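Local coordinates for malonyl CoA-acyl carrier protein transacylase (Clostridium perfringens, PDB 3PTW) that probably transfers the malonyl group from malonyl-CoA to acyl carrier protein, the step that supplies extender units for fatty acid synthesis, at residues E31-S36 with L47-P52; M71-A76 with L293-L298. One frame throughout, in Å; residues are numbered along the deposited sequence.

Contact 1 (E31-S36 with L47-P52); sequences EVFKRS and LCFNDP
Phe33 carries one side of this contact alone, meeting Phe49 over a face of its ring and Cys48 at its edge. Above the Phe33 plane the visitor is Phe49 CZ, displaced toward the rim, and Phe33 CE1 lies 3.7 Å from both Phe49 CZ and Phe49 CE1. The ring centroids lie 5.0 Å apart with the planes inclined at 44°, a tilted pairing between the parallel and the perpendicular arrangement. Cys48 SG sits 3.9 Å from Phe33 CE1. Seen from the ring centroid the sulfur is 81° off the normal, which makes this a sulfur-aromatic contact of the edge-on kind, close to the ring plane. Phe33 CE1 serves both partners, and its neighbours CZ and CD1 also lie against Phe49. Phe49 reaches it through its torsion: with CG opposite the carbonyl carbon (chi1 -50°), the distal CE1 and CZ come nearer to helix 27-40 than the direction of the CB would suggest. The two phenylalanines approach from opposite directions, and the junction is wholly apolar. Asp51, with positive phi, is where the chain has left helical geometry. Lys34 adds a salt bridge to Glu45 of helix 44-49. Thr68 and Ala72 of helix 59-79 also touch Phe33, while Phe23 meets the Phe49 ring edge-to-face, so the contact sits among the packed helices 20-25, 27-40, 44-49 and 59-79 of the acyltransferase domain.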
ATOM      1  N   GLU A  31      -0.869  18.160 -14.102  1.00 43.05           N
ATOM      2  CA  GLU A  31      -2.265  18.478 -13.800  1.00 43.81           C
ATOM      3  C   GLU A  31      -2.755  17.766 -12.536  1.00 42.79           C
ATOM      4  O   GLU A  31      -3.533  18.331 -11.756  1.00 43.16           O
ATOM      5  CB  GLU A  31      -3.154  18.143 -15.009  1.00 45.13           C
ATOM      6  CG  GLU A  31      -4.654  18.381 -14.810  1.00 61.58           C
ATOM      7  CD  GLU A  31      -5.456  18.293 -16.108  1.00 46.54           C
ATOM      8  OE1 GLU A  31      -6.510  18.963 -16.192  1.00 62.55           O
ATOM      9  OE2 GLU A  31      -5.040  17.567 -17.044  1.00 62.11           O
ATOM     10  N   VAL A  32      -2.292  16.536 -12.324  1.00 41.23           N
ATOM     11  CA  VAL A  32      -2.680  15.788 -11.132  1.00 39.43           C
ATOM     12  C   VAL A  32      -2.201  16.466  -9.846  1.00 38.78           C
ATOM     13  O   VAL A  32      -2.926  16.487  -8.840  1.00 38.16           O
ATOM     14  CB  VAL A  32      -2.227  14.313 -11.194  1.00 38.18           C
ATOM     15  CG1 VAL A  32      -2.300  13.670  -9.818  1.00 32.12           C
ATOM     16  CG2 VAL A  32      -3.097  13.547 -12.176  1.00 33.12           C
ATOM     17  N   PHE A  33      -0.992  17.024  -9.886  1.00 38.56           N
ATOM     18  CA  PHE A  33      -0.433  17.732  -8.731  1.00 38.43           C
ATOM     19  C   PHE A  33      -1.193  19.013  -8.454  1.00 38.56           C
ATOM     20  O   PHE A  33      -1.451  19.354  -7.294  1.00 38.20           O
ATOM     21  CB  PHE A  33       1.069  18.008  -8.916  1.00 39.37           C
ATOM     22  CG  PHE A  33       1.936  16.906  -8.409  1.00 31.09           C
ATOM     23  CD1 PHE A  33       2.461  16.954  -7.120  1.00 38.86           C
ATOM     24  CD2 PHE A  33       2.181  15.780  -9.195  1.00 38.50           C
ATOM     25  CE1 PHE A  33       3.240  15.911  -6.627  1.00 30.75           C
ATOM     26  CE2 PHE A  33       2.962  14.735  -8.713  1.00 30.75           C
ATOM     27  CZ  PHE A  33       3.492  14.805  -7.414  1.00 37.93           C
ATOM     28  N   LYS A  34      -1.553  19.713  -9.532  1.00 39.02           N
ATOM     29  CA  LYS A  34      -2.375  20.918  -9.452  1.00 39.38           C
ATOM     30  C   LYS A  34      -3.701  20.631  -8.733  1.00 38.54           C
ATOM     31  O   LYS A  34      -4.102  21.367  -7.834  1.00 38.69           O
ATOM     32  CB  LYS A  34      -2.627  21.481 -10.859  1.00 39.85           C
ATOM     33  CG  LYS A  34      -1.864  22.759 -11.195  1.00 46.98           C
ATOM     34  CD  LYS A  34      -0.375  22.546 -11.369  1.00 41.30           C
ATOM     35  CE  LYS A  34       0.340  23.878 -11.569  1.00 48.35           C
ATOM     36  NZ  LYS A  34       1.787  23.768 -11.226  1.00 42.97           N
ATOM     37  N   ARG A  35      -4.350  19.536  -9.112  1.00 37.93           N
ATOM     38  CA  ARG A  35      -5.638  19.150  -8.547  1.00 38.11           C
ATOM     39  C   ARG A  35      -5.531  18.734  -7.073  1.00 38.19           C
ATOM     40  O   ARG A  35      -6.455  18.961  -6.283  1.00 38.09           O
ATOM     41  CB  ARG A  35      -6.244  18.014  -9.371  1.00 37.48           C
ATOM     42  CG  ARG A  35      -6.763  18.437 -10.741  1.00 47.77           C
ATOM     43  CD  ARG A  35      -6.981  17.224 -11.641  1.00 38.92           C
ATOM     44  NE  ARG A  35      -7.959  16.276 -11.098  1.00 47.86           N
ATOM     45  CZ  ARG A  35      -8.066  14.995 -11.455  1.00 38.95           C
ATOM     46  NH1 ARG A  35      -8.997  14.225 -10.891  1.00 47.26           N
ATOM     47  NH2 ARG A  35      -7.250  14.474 -12.362  1.00 47.25           N
ATOM     48  N   SER A  36      -4.406  18.115  -6.714  1.00 37.95           N
ATOM     49  CA  SER A  36      -4.198  17.641  -5.355  1.00 37.59           C
ATOM     50  C   SER A  36      -4.008  18.841  -4.446  1.00 38.88           C
ATOM     51  O   SER A  36      -4.585  18.909  -3.349  1.00 39.00           O
ATOM     52  CB  SER A  36      -2.988  16.705  -5.280  1.00 36.57           C
ATOM     53  OG  SER A  36      -2.842  16.197  -3.959  1.00 36.32           O
ATOM     54  N   LEU A  47       5.706  19.890  -1.202  1.00 40.55           N
ATOM     55  CA  LEU A  47       5.762  18.797  -0.227  1.00 39.11           C
ATOM     56  C   LEU A  47       6.545  17.612  -0.783  1.00 38.28           C
ATOM     57  O   LEU A  47       7.404  17.054  -0.100  1.00 38.38           O
ATOM     58  CB  LEU A  47       4.352  18.343   0.210  1.00 37.43           C
ATOM     59  CG  LEU A  47       4.214  17.095   1.105  1.00 40.17           C
ATOM     60  CD1 LEU A  47       5.010  17.203   2.432  1.00 37.11           C
ATOM     61  CD2 LEU A  47       2.754  16.755   1.400  1.00 35.26           C
ATOM     62  N   CYS A  48       6.245  17.241  -2.027  1.00 37.37           N
ATOM     63  CA  CYS A  48       6.827  16.055  -2.643  1.00 36.51           C
ATOM     64  C   CYS A  48       8.226  16.282  -3.192  1.00 37.33           C
ATOM     65  O   CYS A  48       9.073  15.389  -3.108  1.00 36.47           O
ATOM     66  CB  CYS A  48       5.929  15.542  -3.764  1.00 35.53           C
ATOM     67  SG  CYS A  48       4.460  14.742  -3.128  1.00 34.61           S
ATOM     68  N   PHE A  49       8.457  17.466  -3.757  1.00 38.68           N
ATOM     69  CA  PHE A  49       9.687  17.723  -4.494  1.00 40.57           C
ATOM     70  C   PHE A  49      10.765  18.269  -3.580  1.00 42.94           C
ATOM     71  O   PHE A  49      11.939  17.973  -3.775  1.00 43.83           O
ATOM     72  CB  PHE A  49       9.457  18.658  -5.704  1.00 41.14           C
ATOM     73  CG  PHE A  49       8.310  18.236  -6.608  1.00 37.50           C
ATOM     74  CD1 PHE A  49       7.887  16.900  -6.667  1.00 39.63           C
ATOM     75  CD2 PHE A  49       7.662  19.176  -7.410  1.00 41.08           C
ATOM     76  CE1 PHE A  49       6.834  16.517  -7.493  1.00 35.49           C
ATOM     77  CE2 PHE A  49       6.614  18.803  -8.246  1.00 36.96           C
ATOM     78  CZ  PHE A  49       6.189  17.473  -8.286  1.00 39.64           C
ATOM     79  N   ASN A  50      10.366  19.044  -2.570  1.00 44.34           N
ATOM     80  CA  ASN A  50      11.327  19.660  -1.655  1.00 46.17           C
ATOM     81  C   ASN A  50      11.212  19.251  -0.200  1.00 46.00           C
ATOM     82  O   ASN A  50      12.228  19.081   0.465  1.00 46.66           O
ATOM     83  CB  ASN A  50      11.266  21.177  -1.767  1.00 47.98           C
ATOM     84  CG  ASN A  50      11.862  21.672  -3.054  1.00 56.74           C
ATOM     85  OD1 ASN A  50      13.026  21.410  -3.337  1.00 49.99           O
ATOM     86  ND2 ASN A  50      11.065  22.376  -3.853  1.00 49.17           N
ATOM     87  N   ASP A  51       9.975  19.108   0.282  1.00 45.19           N
ATOM     88  CA  ASP A  51       9.678  18.854   1.708  1.00 44.96           C
ATOM     89  C   ASP A  51      10.393  19.788   2.715  1.00 45.89           C
ATOM     90  O   ASP A  51      11.041  19.298   3.656  1.00 45.91           O
ATOM     91  CB  ASP A  51       9.933  17.383   2.056  1.00 43.88           C
ATOM     92  CG  ASP A  51       9.421  17.011   3.433  1.00 48.39           C
ATOM     93  OD1 ASP A  51       9.925  16.009   4.001  1.00 43.46           O
ATOM     94  OD2 ASP A  51       8.528  17.724   3.949  1.00 43.57           O
ATOM     95  N   PRO A  52      10.242  21.123   2.550  1.00 46.67           N
ATOM     96  CA  PRO A  52      10.980  22.106   3.361  1.00 48.51           C
ATOM     97  C   PRO A  52      10.527  22.237   4.824  1.00 49.24           C
ATOM     98  O   PRO A  52      11.187  22.925   5.605  1.00 49.88           O
ATOM     99  CB  PRO A  52      10.716  23.429   2.628  1.00 49.35           C
ATOM    100  CG  PRO A  52       9.387  23.235   1.994  1.00 50.25           C
ATOM    101  CD  PRO A  52       9.340  21.786   1.587  1.00 46.56           C
TER

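Contact 2 (M71-A76 with L293-L298); sequences MAILTA and LNVEDL
Ile73 projects from helix 59-79 onto the end of strand 291-295, where both of its branches meet Val295 O. Its CG2 methyl also lies 4.0 Å from Val295 CG1, a van der Waals contact in which the two side chains pass alongside one another, pointing contrary ways. The longer branch goes on to the next residue: Ile73 CD1 is 3.9 Å from Val295 O and also 3.9 Å from Glu296 CA. Two torsions place it there, for CG1 stands opposite the carbonyl carbon (chi1 -65°) and the chain then extends to CD1 (chi2 165°). The Ile73 and Glu296 CA atoms are 7.1 Å apart, the shortest such separation between the segments, so helix and chain come together just where the strand gives way to a turn. Strand 291-295 is the outermost strand at one margin of the mixed, mainly parallel sheet of the acyltransferase fold, hydrogen-bonded to the strand 269-273 region through Val295 with Glu272 and Gly274. Helix 59-79 packs against this margin, and Ile73 also touches Ile273 of the adjoining strand. Glu296 gives its backbone, not its side chain, to Ile73: its CB points away from the helix. The carboxylate is buried but well satisfied, OE1 bonded to Tyr15 OH and Gly276 N and OE2 in a salt bridge with Lys277, partners that would probably stabilise its negative charge. Immediately afterwards Asp297 takes the N-cap position of helix 298-315, while Phe22 of helix 20-25 joins Ile73 against Val295.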
ATOM      1  N   MET A  71      -0.906   8.651  -8.610  1.00 30.91           N
ATOM      2  CA  MET A  71      -1.884   9.071  -9.610  1.00 32.17           C
ATOM      3  C   MET A  71      -1.217   9.786 -10.796  1.00 32.24           C
ATOM      4  O   MET A  71      -1.528   9.502 -11.958  1.00 32.40           O
ATOM      5  CB  MET A  71      -2.939   9.967  -8.949  1.00 34.41           C
ATOM      6  CG  MET A  71      -4.147  10.314  -9.815  1.00 37.16           C
ATOM      7  SD  MET A  71      -5.151   8.911 -10.378  1.00 37.10           S
ATOM      8  CE  MET A  71      -6.515   9.798 -11.130  1.00 37.70           C
ATOM      9  N   ALA A  72      -0.298  10.699 -10.492  1.00 31.98           N
ATOM     10  CA  ALA A  72       0.476  11.412 -11.509  1.00 32.94           C
ATOM     11  C   ALA A  72       1.194  10.451 -12.463  1.00 32.13           C
ATOM     12  O   ALA A  72       1.214  10.682 -13.656  1.00 32.07           O
ATOM     13  CB  ALA A  72       1.480  12.352 -10.841  1.00 33.81           C
ATOM     14  N   ILE A  73       1.763   9.373 -11.922  1.00 31.56           N
ATOM     15  CA  ILE A  73       2.415   8.336 -12.727  1.00 32.14           C
ATOM     16  C   ILE A  73       1.409   7.489 -13.521  1.00 31.52           C
ATOM     17  O   ILE A  73       1.581   7.253 -14.727  1.00 31.17           O
ATOM     18  CB  ILE A  73       3.306   7.416 -11.846  1.00 32.56           C
ATOM     19  CG1 ILE A  73       4.476   8.223 -11.261  1.00 31.25           C
ATOM     20  CG2 ILE A  73       3.824   6.199 -12.657  1.00 30.84           C
ATOM     21  CD1 ILE A  73       5.212   7.528 -10.111  1.00 33.17           C
ATOM     22  N   LEU A  74       0.361   7.035 -12.836  1.00 30.91           N
ATOM     23  CA  LEU A  74      -0.704   6.273 -13.472  1.00 30.96           C
ATOM     24  C   LEU A  74      -1.322   6.993 -14.686  1.00 32.19           C
ATOM     25  O   LEU A  74      -1.589   6.362 -15.721  1.00 31.92           O
ATOM     26  CB  LEU A  74      -1.797   5.969 -12.452  1.00 30.74           C
ATOM     27  CG  LEU A  74      -3.106   5.373 -12.995  1.00 35.85           C
ATOM     28  CD1 LEU A  74      -2.866   3.999 -13.628  1.00 30.98           C
ATOM     29  CD2 LEU A  74      -4.150   5.298 -11.884  1.00 30.03           C
ATOM     30  N   THR A  75      -1.585   8.298 -14.540  1.00 33.28           N
ATOM     31  CA  THR A  75      -2.236   9.084 -15.595  1.00 34.64           C
ATOM     32  C   THR A  75      -1.386   9.103 -16.861  1.00 34.99           C
ATOM     33  O   THR A  75      -1.916   8.978 -17.963  1.00 36.18           O
ATOM     34  CB  THR A  75      -2.522  10.566 -15.155  1.00 35.68           C
ATOM     35  OG1 THR A  75      -3.078  10.590 -13.837  1.00 47.71           O
ATOM     36  CG2 THR A  75      -3.514  11.224 -16.088  1.00 47.96           C
ATOM     37  N   ALA A  76      -0.076   9.270 -16.695  1.00 34.57           N
ATOM     38  CA  ALA A  76       0.869   9.277 -17.816  1.00 34.81           C
ATOM     39  C   ALA A  76       0.986   7.894 -18.434  1.00 34.45           C
ATOM     40  O   ALA A  76       1.026   7.753 -19.655  1.00 34.51           O
ATOM     41  CB  ALA A  76       2.226   9.766 -17.357  1.00 34.76           C
ATOM     42  N   LEU A 293       7.701  -5.447 -13.210  1.00 33.25           N
ATOM     43  CA  LEU A 293       8.227  -4.159 -13.639  1.00 33.58           C
ATOM     44  C   LEU A 293       7.784  -3.070 -12.679  1.00 33.27           C
ATOM     45  O   LEU A 293       6.931  -3.306 -11.815  1.00 33.10           O
ATOM     46  CB  LEU A 293       7.765  -3.831 -15.070  1.00 33.84           C
ATOM     47  CG  LEU A 293       8.041  -4.872 -16.160  1.00 25.90           C
ATOM     48  CD1 LEU A 293       7.221  -4.567 -17.411  1.00 35.04           C
ATOM     49  CD2 LEU A 293       9.537  -4.974 -16.498  1.00 35.43           C
ATOM     50  N   ASN A 294       8.372  -1.882 -12.815  1.00 32.62           N
ATOM     51  CA  ASN A 294       8.001  -0.749 -11.968  1.00 31.85           C
ATOM     52  C   ASN A 294       8.183   0.575 -12.695  1.00 32.90           C
ATOM     53  O   ASN A 294       9.032   0.689 -13.594  1.00 33.69           O
ATOM     54  CB  ASN A 294       8.778  -0.746 -10.639  1.00 30.78           C
ATOM     55  CG  ASN A 294      10.204  -0.215 -10.790  1.00 36.83           C
ATOM     56  OD1 ASN A 294      11.107  -0.961 -11.148  1.00 31.76           O
ATOM     57  ND2 ASN A 294      10.400   1.084 -10.536  1.00 30.60           N
ATOM     58  N   VAL A 295       7.356   1.557 -12.335  1.00 33.36           N
ATOM     59  CA  VAL A 295       7.534   2.936 -12.809  1.00 34.99           C
ATOM     60  C   VAL A 295       7.487   3.911 -11.634  1.00 35.36           C
ATOM     61  O   VAL A 295       6.494   3.970 -10.917  1.00 35.67           O
ATOM     62  CB  VAL A 295       6.484   3.372 -13.888  1.00 35.36           C
ATOM     63  CG1 VAL A 295       6.945   4.649 -14.575  1.00 33.22           C
ATOM     64  CG2 VAL A 295       6.239   2.277 -14.939  1.00 33.06           C
ATOM     65  N   GLU A 296       8.579   4.647 -11.439  1.00 36.21           N
ATOM     66  CA  GLU A 296       8.667   5.739 -10.456  1.00 36.65           C
ATOM     67  C   GLU A 296       9.354   6.974 -11.047  1.00 37.35           C
ATOM     68  O   GLU A 296       9.264   8.064 -10.494  1.00 37.39           O
ATOM     69  CB  GLU A 296       9.399   5.289  -9.172  1.00 37.53           C
ATOM     70  CG  GLU A 296      10.926   5.031  -9.299  1.00 39.26           C
ATOM     71  CD  GLU A 296      11.573   4.562  -7.978  1.00 39.10           C
ATOM     72  OE1 GLU A 296      11.419   5.247  -6.939  1.00 38.74           O
ATOM     73  OE2 GLU A 296      12.233   3.501  -7.980  1.00 39.44           O
ATOM     74  N   ASP A 297      10.049   6.797 -12.170  1.00 38.18           N
ATOM     75  CA  ASP A 297      10.795   7.893 -12.791  1.00 39.61           C
ATOM     76  C   ASP A 297      10.982   7.626 -14.272  1.00 39.51           C
ATOM     77  O   ASP A 297      10.405   6.682 -14.807  1.00 39.28           O
ATOM     78  CB  ASP A 297      12.139   8.163 -12.071  1.00 41.13           C
ATOM     79  CG  ASP A 297      12.975   6.899 -11.854  1.00 50.87           C
ATOM     80  OD1 ASP A 297      12.835   5.922 -12.621  1.00 41.95           O
ATOM     81  OD2 ASP A 297      13.788   6.890 -10.902  1.00 42.14           O
ATOM     82  N   LEU A 298      11.781   8.457 -14.932  1.00 39.74           N
ATOM     83  CA  LEU A 298      12.054   8.286 -16.360  1.00 40.05           C
ATOM     84  C   LEU A 298      12.759   6.976 -16.709  1.00 39.92           C
ATOM     85  O   LEU A 298      12.358   6.298 -17.653  1.00 39.96           O
ATOM     86  CB  LEU A 298      12.840   9.479 -16.903  1.00 40.83           C
ATOM     87  CG  LEU A 298      12.066  10.571 -17.649  1.00 53.26           C
ATOM     88  CD1 LEU A 298      10.614  10.715 -17.184  1.00 40.09           C
ATOM     89  CD2 LEU A 298      12.817  11.908 -17.568  1.00 42.13           C
TER

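How the contacts relate
Both contacts are buried and apolar across their segments, but contact 1 lies farther out, about 19 Å from the chain centre to its centre, against about 15 Å for contact 2. Contact 1 is helix on helix between near neighbours in sequence, with aromatic rings and a sulfur; contact 2 joins a helix to a sheet margin 217 residues later through aliphatic branches and backbone. They adjoin directly, as helix 27-40 packs on helix 59-79: Phe33 CE2 is 3.5 Å from Ala72 CB, and Val32 CG1 is 3.8 Å from Met71 CG. Helix 59-79 thereby meets helix 27-40 through Met71 and Ala72, and strand 291-295 through Ile73.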